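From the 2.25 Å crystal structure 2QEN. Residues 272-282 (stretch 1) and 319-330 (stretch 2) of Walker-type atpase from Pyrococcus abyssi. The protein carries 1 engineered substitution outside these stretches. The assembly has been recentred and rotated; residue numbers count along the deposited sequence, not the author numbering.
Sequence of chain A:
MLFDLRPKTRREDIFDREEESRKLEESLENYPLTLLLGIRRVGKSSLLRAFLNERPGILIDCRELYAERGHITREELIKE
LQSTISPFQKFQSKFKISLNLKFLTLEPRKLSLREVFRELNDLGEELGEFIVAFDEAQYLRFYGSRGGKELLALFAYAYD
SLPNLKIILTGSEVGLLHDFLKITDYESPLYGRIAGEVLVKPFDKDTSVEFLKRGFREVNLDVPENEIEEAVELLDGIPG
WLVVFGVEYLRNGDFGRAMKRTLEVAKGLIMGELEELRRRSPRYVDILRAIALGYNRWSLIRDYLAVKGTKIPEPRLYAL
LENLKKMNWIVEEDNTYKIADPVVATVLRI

Stretch 1 (272-282) GELEELRRRSP
Stretch 2, residues 319-330: ALLENLKKMNWI

The contact between residues 272-282 and 319-330 is a small, largely apolar packing of two helical segments through their side chains, centred on Leu277 and Trp329, burying 380 Å² in total and containing no hydrogen bond or salt bridge between the stretches.

Stretch 1 is helical from Gly272 to Arg280, continuing a helix that starts earlier, with regular bonds such as Arg278 N to Leu274 O (2.9 Å). Ser281 (phi/psi -156/130) leaves the helical region and, with chi1 t, caps a backbone N just beyond the stretch. Stretch 2 enters as a helix, with Asn323 N 2.9 Å from Ala319 O and Met327 N 2.8 Å from Asn323 O. Asn328 is the first residue to leave helical phi/psi, at 66/26, in a Schellman motif, and Trp329 N bonds back to Leu324 O at 2.9 Å. Just after this turn, Trp329 has its CA-to-CB bond toward stretch 1.

The two stretches run in opposite directions. The nearest CA pairs are Leu274 and Trp329 (10.2 Å between CA atoms), Leu277 and Leu324 (CA to CA 9.7 Å), and Ser281 and Leu320 (CA to CA 9.1 Å), a spacing that leaves room for side chains but keeps the backbones apart.

Leu277 points toward stretch 2, with chi1 off-well at -95° and chi2 t. Its CD1 lies over one face of the Trp329 indole (chi1 m, chi2 96°), 3.8 Å from the centroid of the five-membered ring and 24° off the ring normal, a CH-pi contact. The same methyl is 4.1 Å from Leu324 CD1, while Leu277 CD2 meets Met327 CE at 3.7 Å. Leu324 begins sideways, but its end comes nearer, with chi1 -109° and chi2 12°.

At the far end of the indole, Trp329 CH2 lies 3.9 Å from Leu274 CD2 and 3.7 Å from Glu273 OE1. Leu274 (m, t) starts sideways and reaches the ring with its tip; Glu273 (m, t, chi3 28°) has its CA-to-CB bond toward stretch 2, its OE2 being hydrogen-bonded elsewhere in the structure.

Towards the other end, Arg280 (m, t, p, chi4 152°) extends alongside Met327 (m, t, chi3 131°). Arg280 NH1 is 3.4 Å from Met327 CE, and Met327 SD lies over one guanidinium face. Asn323 OD1 sits at the guanidinium edge, but at 4.2 Å from Arg280 NH2 it is too distant to bond. The contact closes loosely where Ser281 OG approaches Leu320 CD2 at 4.4 Å.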

# COMPACT_ATOMS: atom_id res chain seq x y z
N GLY A 272 -4.25 0.34 -16.80
CA GLY A 272 -2.79 0.16 -16.77
C GLY A 272 -2.40 -1.05 -15.95
O GLY A 272 -1.56 -1.85 -16.37
N GLU A 273 -3.03 -1.19 -14.78
CA GLU A 273 -2.85 -2.35 -13.91
C GLU A 273 -3.46 -3.63 -14.49
O GLU A 273 -2.91 -4.72 -14.31
CB GLU A 273 -3.46 -2.09 -12.54
CG GLU A 273 -2.78 -0.99 -11.77
CD GLU A 273 -3.73 -0.28 -10.83
OE1 GLU A 273 -4.71 -0.89 -10.36
OE2 GLU A 273 -3.47 0.92 -10.56
N LEU A 274 -4.60 -3.51 -15.17
CA LEU A 274 -5.19 -4.66 -15.83
C LEU A 274 -4.33 -5.17 -17.00
O LEU A 274 -4.34 -6.37 -17.30
CB LEU A 274 -6.63 -4.36 -16.28
CG LEU A 274 -7.69 -4.15 -15.20
CD1 LEU A 274 -9.00 -3.67 -15.83
CD2 LEU A 274 -7.93 -5.41 -14.35
N GLU A 275 -3.59 -4.26 -17.65
CA GLU A 275 -2.59 -4.62 -18.66
C GLU A 275 -1.55 -5.57 -18.07
O GLU A 275 -1.22 -6.60 -18.68
CB GLU A 275 -1.87 -3.38 -19.20
CG GLU A 275 -2.59 -2.59 -20.28
CD GLU A 275 -1.71 -1.53 -20.95
OE1 GLU A 275 -0.74 -1.03 -20.30
OE2 GLU A 275 -1.97 -1.18 -22.13
N GLU A 276 -1.02 -5.20 -16.90
CA GLU A 276 -0.03 -6.00 -16.19
C GLU A 276 -0.56 -7.42 -15.94
O GLU A 276 0.13 -8.39 -16.25
CB GLU A 276 0.38 -5.33 -14.87
CG GLU A 276 1.05 -3.95 -15.02
CD GLU A 276 1.44 -3.28 -13.69
OE1 GLU A 276 0.63 -3.31 -12.72
OE2 GLU A 276 2.55 -2.71 -13.61
N LEU A 277 -1.78 -7.51 -15.40
CA LEU A 277 -2.43 -8.80 -15.14
C LEU A 277 -2.65 -9.62 -16.41
O LEU A 277 -2.43 -10.83 -16.40
CB LEU A 277 -3.79 -8.59 -14.45
CG LEU A 277 -3.93 -8.67 -12.93
CD1 LEU A 277 -5.42 -8.56 -12.57
CD2 LEU A 277 -3.36 -9.97 -12.39
N ARG A 278 -3.10 -8.96 -17.48
CA ARG A 278 -3.43 -9.62 -18.74
C ARG A 278 -2.21 -10.31 -19.34
O ARG A 278 -2.33 -11.37 -19.96
CB ARG A 278 -4.01 -8.61 -19.74
CG ARG A 278 -4.65 -9.20 -21.00
CD ARG A 278 -4.02 -8.57 -22.26
NE ARG A 278 -3.63 -7.18 -22.03
CZ ARG A 278 -2.62 -6.55 -22.63
NH1 ARG A 278 -1.86 -7.18 -23.52
NH2 ARG A 278 -2.36 -5.28 -22.33
N ARG A 279 -1.03 -9.73 -19.15
CA ARG A 279 0.21 -10.35 -19.62
C ARG A 279 0.47 -11.72 -18.97
O ARG A 279 0.80 -12.69 -19.66
CB ARG A 279 1.40 -9.40 -19.45
CG ARG A 279 1.76 -8.66 -20.73
CD ARG A 279 0.85 -7.47 -21.00
NE ARG A 279 1.58 -6.20 -21.00
CZ ARG A 279 2.02 -5.59 -22.10
NH1 ARG A 279 1.80 -6.13 -23.29
NH2 ARG A 279 2.67 -4.44 -22.01
N ARG A 280 0.28 -11.79 -17.65
CA ARG A 280 0.41 -13.03 -16.88
C ARG A 280 -0.57 -14.08 -17.38
O ARG A 280 -0.18 -15.19 -17.76
CB ARG A 280 0.21 -12.77 -15.39
CG ARG A 280 1.32 -11.98 -14.73
CD ARG A 280 0.98 -11.62 -13.29
NE ARG A 280 0.50 -12.76 -12.51
CZ ARG A 280 0.63 -12.89 -11.19
NH1 ARG A 280 1.26 -11.95 -10.48
NH2 ARG A 280 0.16 -13.98 -10.57
N SER A 281 -1.86 -13.73 -17.35
CA SER A 281 -2.89 -14.56 -17.94
C SER A 281 -4.09 -13.68 -18.30
O SER A 281 -4.57 -12.93 -17.47
CB SER A 281 -3.30 -15.67 -16.98
OG SER A 281 -4.42 -16.38 -17.47
N PRO A 282 -4.58 -13.80 -19.56
CA PRO A 282 -5.81 -13.10 -19.96
C PRO A 282 -6.99 -13.49 -19.07
O PRO A 282 -7.91 -12.69 -18.85
CB PRO A 282 -6.05 -13.61 -21.39
CG PRO A 282 -4.71 -14.08 -21.86
CD PRO A 282 -4.01 -14.60 -20.66
N ALA A 319 -6.74 -21.77 -8.40
CA ALA A 319 -5.46 -21.06 -8.32
C ALA A 319 -5.60 -19.59 -8.74
O ALA A 319 -5.14 -18.69 -8.04
CB ALA A 319 -4.39 -21.78 -9.14
N LEU A 320 -6.28 -19.36 -9.86
CA LEU A 320 -6.51 -18.00 -10.36
C LEU A 320 -7.25 -17.11 -9.36
O LEU A 320 -6.85 -15.97 -9.12
CB LEU A 320 -7.28 -18.03 -11.70
CG LEU A 320 -6.55 -18.64 -12.92
CD1 LEU A 320 -7.48 -18.95 -14.08
CD2 LEU A 320 -5.40 -17.77 -13.40
N LEU A 321 -8.33 -17.64 -8.77
CA LEU A 321 -9.13 -16.91 -7.79
C LEU A 321 -8.35 -16.65 -6.49
O LEU A 321 -8.42 -15.56 -5.91
CB LEU A 321 -10.42 -17.66 -7.50
CG LEU A 321 -11.55 -17.50 -8.52
CD1 LEU A 321 -12.58 -18.60 -8.26
CD2 LEU A 321 -12.19 -16.09 -8.44
N GLU A 322 -7.60 -17.65 -6.04
CA GLU A 322 -6.72 -17.50 -4.88
C GLU A 322 -5.66 -16.41 -5.07
O GLU A 322 -5.43 -15.61 -4.16
CB GLU A 322 -6.07 -18.84 -4.51
CG GLU A 322 -6.87 -19.71 -3.50
CD GLU A 322 -8.39 -19.44 -3.42
OE1 GLU A 322 -9.18 -19.84 -4.33
OE2 GLU A 322 -8.80 -18.86 -2.39
N ASN A 323 -5.03 -16.38 -6.24
CA ASN A 323 -4.07 -15.33 -6.59
C ASN A 323 -4.67 -13.91 -6.60
O ASN A 323 -4.09 -12.98 -6.06
CB ASN A 323 -3.43 -15.63 -7.95
CG ASN A 323 -2.43 -16.77 -7.88
OD1 ASN A 323 -1.96 -17.25 -8.92
ND2 ASN A 323 -2.08 -17.21 -6.67
N LEU A 324 -5.84 -13.79 -7.22
CA LEU A 324 -6.62 -12.56 -7.24
C LEU A 324 -6.96 -12.04 -5.84
O LEU A 324 -6.92 -10.82 -5.59
CB LEU A 324 -7.91 -12.82 -8.03
CG LEU A 324 -8.14 -12.21 -9.42
CD1 LEU A 324 -6.91 -11.56 -10.13
CD2 LEU A 324 -8.94 -13.16 -10.33
N LYS A 325 -7.27 -12.95 -4.93
CA LYS A 325 -7.47 -12.63 -3.52
C LYS A 325 -6.19 -12.15 -2.81
O LYS A 325 -6.21 -11.16 -2.05
CB LYS A 325 -8.03 -13.85 -2.77
CG LYS A 325 -9.49 -14.19 -3.11
CD LYS A 325 -9.85 -15.65 -2.73
CE LYS A 325 -10.07 -15.85 -1.24
NZ LYS A 325 -10.41 -17.28 -0.87
N LYS A 326 -5.07 -12.86 -3.06
CA LYS A 326 -3.76 -12.53 -2.50
C LYS A 326 -3.22 -11.20 -3.02
O LYS A 326 -2.47 -10.51 -2.32
CB LYS A 326 -2.74 -13.62 -2.85
CG LYS A 326 -2.93 -14.96 -2.14
CD LYS A 326 -1.90 -15.97 -2.65
CE LYS A 326 -2.13 -17.38 -2.12
NZ LYS A 326 -1.31 -17.61 -0.90
N MET A 327 -3.58 -10.87 -4.26
CA MET A 327 -3.25 -9.59 -4.86
C MET A 327 -4.24 -8.52 -4.39
O MET A 327 -4.08 -7.35 -4.70
CB MET A 327 -3.30 -9.70 -6.39
CG MET A 327 -1.98 -10.10 -7.07
SD MET A 327 -2.26 -10.52 -8.82
CE MET A 327 -0.99 -9.58 -9.62
N ASN A 328 -5.30 -8.94 -3.69
CA ASN A 328 -6.34 -8.04 -3.19
C ASN A 328 -7.20 -7.35 -4.28
O ASN A 328 -7.75 -6.26 -4.05
CB ASN A 328 -5.74 -6.99 -2.26
CG ASN A 328 -6.45 -6.91 -0.92
OD1 ASN A 328 -7.49 -7.54 -0.71
ND2 ASN A 328 -5.90 -6.12 -0.01
N TRP A 329 -7.31 -7.97 -5.46
CA TRP A 329 -8.27 -7.48 -6.47
C TRP A 329 -9.67 -7.79 -5.98
O TRP A 329 -10.62 -7.04 -6.23
CB TRP A 329 -8.05 -8.13 -7.84
CG TRP A 329 -6.88 -7.53 -8.58
CD1 TRP A 329 -5.61 -8.01 -8.61
CD2 TRP A 329 -6.88 -6.35 -9.40
NE1 TRP A 329 -4.81 -7.21 -9.38
CE2 TRP A 329 -5.56 -6.18 -9.88
CE3 TRP A 329 -7.86 -5.43 -9.77
CZ2 TRP A 329 -5.20 -5.13 -10.72
CZ3 TRP A 329 -7.50 -4.37 -10.61
CH2 TRP A 329 -6.18 -4.23 -11.08
N ILE A 330 -9.76 -8.88 -5.21
CA ILE A 330 -11.01 -9.51 -4.87
C ILE A 330 -11.08 -9.92 -3.39
O ILE A 330 -10.08 -10.28 -2.79
CB ILE A 330 -11.23 -10.72 -5.84
CG1 ILE A 330 -12.39 -10.47 -6.74
CG2 ILE A 330 -11.26 -12.09 -5.18
CD1 ILE A 330 -11.92 -9.96 -7.99